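Local coordinates for protein subclass B3 metallo-beta-lactamase (Sphingobium indicum, PDB 7LUU) that probably hydrolyses beta-lactam antibiotics with a pair of zinc ions, as a subclass B3 metallo-beta-lactamase, at residues A[152-157]-A[170-176]. Sequence-based numbering, arbitrary orientation.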
loop_
_atom_site.group_PDB
_atom_site.type_symbol
_atom_site.label_atom_id
_atom_site.label_comp_id
_atom_site.label_asym_id
_atom_site.label_seq_id
_atom_site.Cartn_x
_atom_site.Cartn_y
_atom_site.Cartn_z
ATOM N N LEU A 152 10.538 2.829 -6.330
ATOM C CA LEU A 152 9.922 1.992 -7.366
ATOM C C LEU A 152 10.817 1.923 -8.592
ATOM O O LEU A 152 10.925 0.875 -9.213
ATOM C CB LEU A 152 8.529 2.552 -7.739
ATOM C CG LEU A 152 7.478 2.447 -6.613
ATOM C CD1 LEU A 152 6.189 3.154 -7.097
ATOM C CD2 LEU A 152 7.167 0.976 -6.288
ATOM N N ARG A 153 11.456 3.043 -8.946
ATOM C CA ARG A 153 12.333 3.099 -10.119
ATOM C C ARG A 153 13.532 2.225 -9.914
ATOM O O ARG A 153 14.049 1.601 -10.880
ATOM C CB ARG A 153 12.828 4.539 -10.356
ATOM C CG ARG A 153 11.840 5.494 -10.946
ATOM C CD ARG A 153 12.454 6.931 -11.250
ATOM N NE ARG A 153 11.368 7.882 -11.370
ATOM C CZ ARG A 153 11.045 8.791 -10.451
ATOM N NH1 ARG A 153 10.008 9.606 -10.675
ATOM N NH2 ARG A 153 11.758 8.882 -9.327
ATOM N N ALA A 154 13.973 2.151 -8.661
ATOM C CA ALA A 154 15.168 1.356 -8.378
ATOM C C ALA A 154 14.863 -0.115 -8.207
ATOM O O ALA A 154 15.765 -0.967 -8.480
ATOM C CB ALA A 154 15.860 1.868 -7.121
ATOM N N GLY A 155 13.678 -0.463 -7.720
ATOM C CA GLY A 155 13.408 -1.849 -7.314
ATOM C C GLY A 155 14.388 -2.337 -6.266
ATOM O O GLY A 155 14.776 -3.521 -6.275
ATOM N N ALA A 156 14.771 -1.457 -5.341
ATOM C CA ALA A 156 15.738 -1.790 -4.302
ATOM C C ALA A 156 15.562 -0.798 -3.153
ATOM O O ALA A 156 14.960 0.268 -3.339
ATOM C CB ALA A 156 17.181 -1.715 -4.823
ATOM N N HIS A 157 16.111 -1.143 -2.000
ATOM C CA HIS A 157 15.979 -0.277 -0.818
ATOM C C HIS A 157 16.779 1.008 -0.936
ATOM O O HIS A 157 17.982 0.993 -1.265
ATOM C CB HIS A 157 16.500 -0.991 0.469
ATOM C CG HIS A 157 15.713 -2.220 0.861
ATOM N ND1 HIS A 157 14.478 -2.161 1.469
ATOM C CD2 HIS A 157 15.998 -3.536 0.710
ATOM C CE1 HIS A 157 14.054 -3.393 1.742
ATOM N NE2 HIS A 157 14.960 -4.243 1.296
ATOM N N TRP A 170 13.938 -6.193 -6.730
ATOM C CA TRP A 170 12.642 -6.662 -7.189
ATOM C C TRP A 170 12.276 -5.877 -8.446
ATOM O O TRP A 170 13.008 -4.928 -8.796
ATOM C CB TRP A 170 11.572 -6.524 -6.083
ATOM C CG TRP A 170 11.599 -5.220 -5.294
ATOM C CD1 TRP A 170 10.833 -4.107 -5.537
ATOM C CD2 TRP A 170 12.408 -4.948 -4.167
ATOM N NE1 TRP A 170 11.123 -3.146 -4.573
ATOM C CE2 TRP A 170 12.133 -3.637 -3.763
ATOM C CE3 TRP A 170 13.413 -5.711 -3.474
ATOM C CZ2 TRP A 170 12.778 -3.036 -2.660
ATOM C CZ3 TRP A 170 14.052 -5.107 -2.348
ATOM C CH2 TRP A 170 13.734 -3.776 -1.980
ATOM N N PRO A 171 11.219 -6.257 -9.176
ATOM C CA PRO A 171 10.949 -5.632 -10.487
ATOM C C PRO A 171 10.862 -4.109 -10.396
ATOM O O PRO A 171 10.054 -3.540 -9.627
ATOM C CB PRO A 171 9.609 -6.271 -10.907
ATOM C CG PRO A 171 9.681 -7.682 -10.200
ATOM C CD PRO A 171 10.298 -7.388 -8.885
ATOM N N ALA A 172 11.630 -3.425 -11.238
ATOM C CA ALA A 172 11.629 -1.967 -11.242
ATOM C C ALA A 172 10.521 -1.417 -12.131
ATOM O O ALA A 172 10.105 -2.035 -13.109
ATOM C CB ALA A 172 12.976 -1.404 -11.708
ATOM N N VAL A 173 10.053 -0.219 -11.785
ATOM C CA VAL A 173 8.966 0.433 -12.497
ATOM C C VAL A 173 9.519 1.676 -13.160
ATOM O O VAL A 173 10.201 2.468 -12.512
ATOM C CB VAL A 173 7.858 0.864 -11.497
ATOM C CG1 VAL A 173 6.687 1.655 -12.193
ATOM C CG2 VAL A 173 7.317 -0.294 -10.751
ATOM N N SER A 174 9.071 1.945 -14.368
ATOM C CA SER A 174 9.550 3.144 -15.029
ATOM C C SER A 174 8.451 4.159 -15.283
ATOM O O SER A 174 8.745 5.353 -15.333
ATOM C CB SER A 174 10.239 2.778 -16.361
ATOM O OG SER A 174 9.484 1.799 -17.068
ATOM N N ARG A 175 7.190 3.729 -15.412
ATOM C CA ARG A 175 6.115 4.600 -15.922
ATOM C C ARG A 175 5.412 5.155 -14.690
ATOM O O ARG A 175 4.454 4.529 -14.203
ATOM C CB ARG A 175 5.112 3.827 -16.791
ATOM C CG ARG A 175 3.959 4.680 -17.415
ATOM C CD ARG A 175 2.877 3.815 -18.066
ATOM N NE ARG A 175 3.384 2.958 -19.144
ATOM C CZ ARG A 175 3.161 1.641 -19.254
ATOM N NH1 ARG A 175 2.396 0.979 -18.373
ATOM N NH2 ARG A 175 3.692 0.983 -20.316
ATOM N N LEU A 176 5.853 6.355 -14.226
ATOM C CA LEU A 176 5.590 6.823 -12.850
ATOM C C LEU A 176 5.070 8.246 -12.825
ATOM O O LEU A 176 5.606 9.138 -13.511
ATOM C CB LEU A 176 6.839 6.829 -11.996
ATOM C CG LEU A 176 7.194 5.430 -11.497
ATOM C CD1 LEU A 176 8.652 5.326 -11.231
ATOM C CD2 LEU A 176 6.464 5.145 -10.232
HETATM O O HOH W 1 9.908 -1.377 -7.846
HETATM O O HOH W 2 13.269 1.880 -13.648
HETATM O O HOH W 3 8.187 10.798 -12.441
HETATM O O HOH W 4 15.473 -3.995 -9.537
#
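With chi1 at 43°, the Trp170 side chain has CG between its backbone N and carbonyl carbon, which lays the indole against the backbone of Gly155 and Ala156 across the contact. Gly155 CA lies 4.0 Å from the centroid of the five-membered ring of Trp170 and Ala156 CA over the six-membered ring, both as CH-pi contacts on one face. Trp170 CH2 points at the centre of the imidazole face, 3.5 Å from His157 CD2, in a T-shaped pair with planes at 78°. Gly155 O, over the same face of the indole, accepts the bond from Trp170 N (2.8 Å), fixing the backbone from which the ring springs. Farther along, Val173 N reaches Leu152 O at 2.9 Å from above the carbonyl plane, and water 1 joins that same oxygen to Pro171 O. Leu176 divides its methyls between two neighbours of the last helical turn: CD2 meets Leu152 CD1 at 3.7 Å, while CD1 lies against Arg153 CG. Asp161 holds His157 ND1, and the imidazole also meets the ring of the zinc ligand His124. The arrangement pins the loop before edge strand 176-178 to the C-terminal end of helix 146-154, beside the dizinc site of the metallo-beta-lactamase fold.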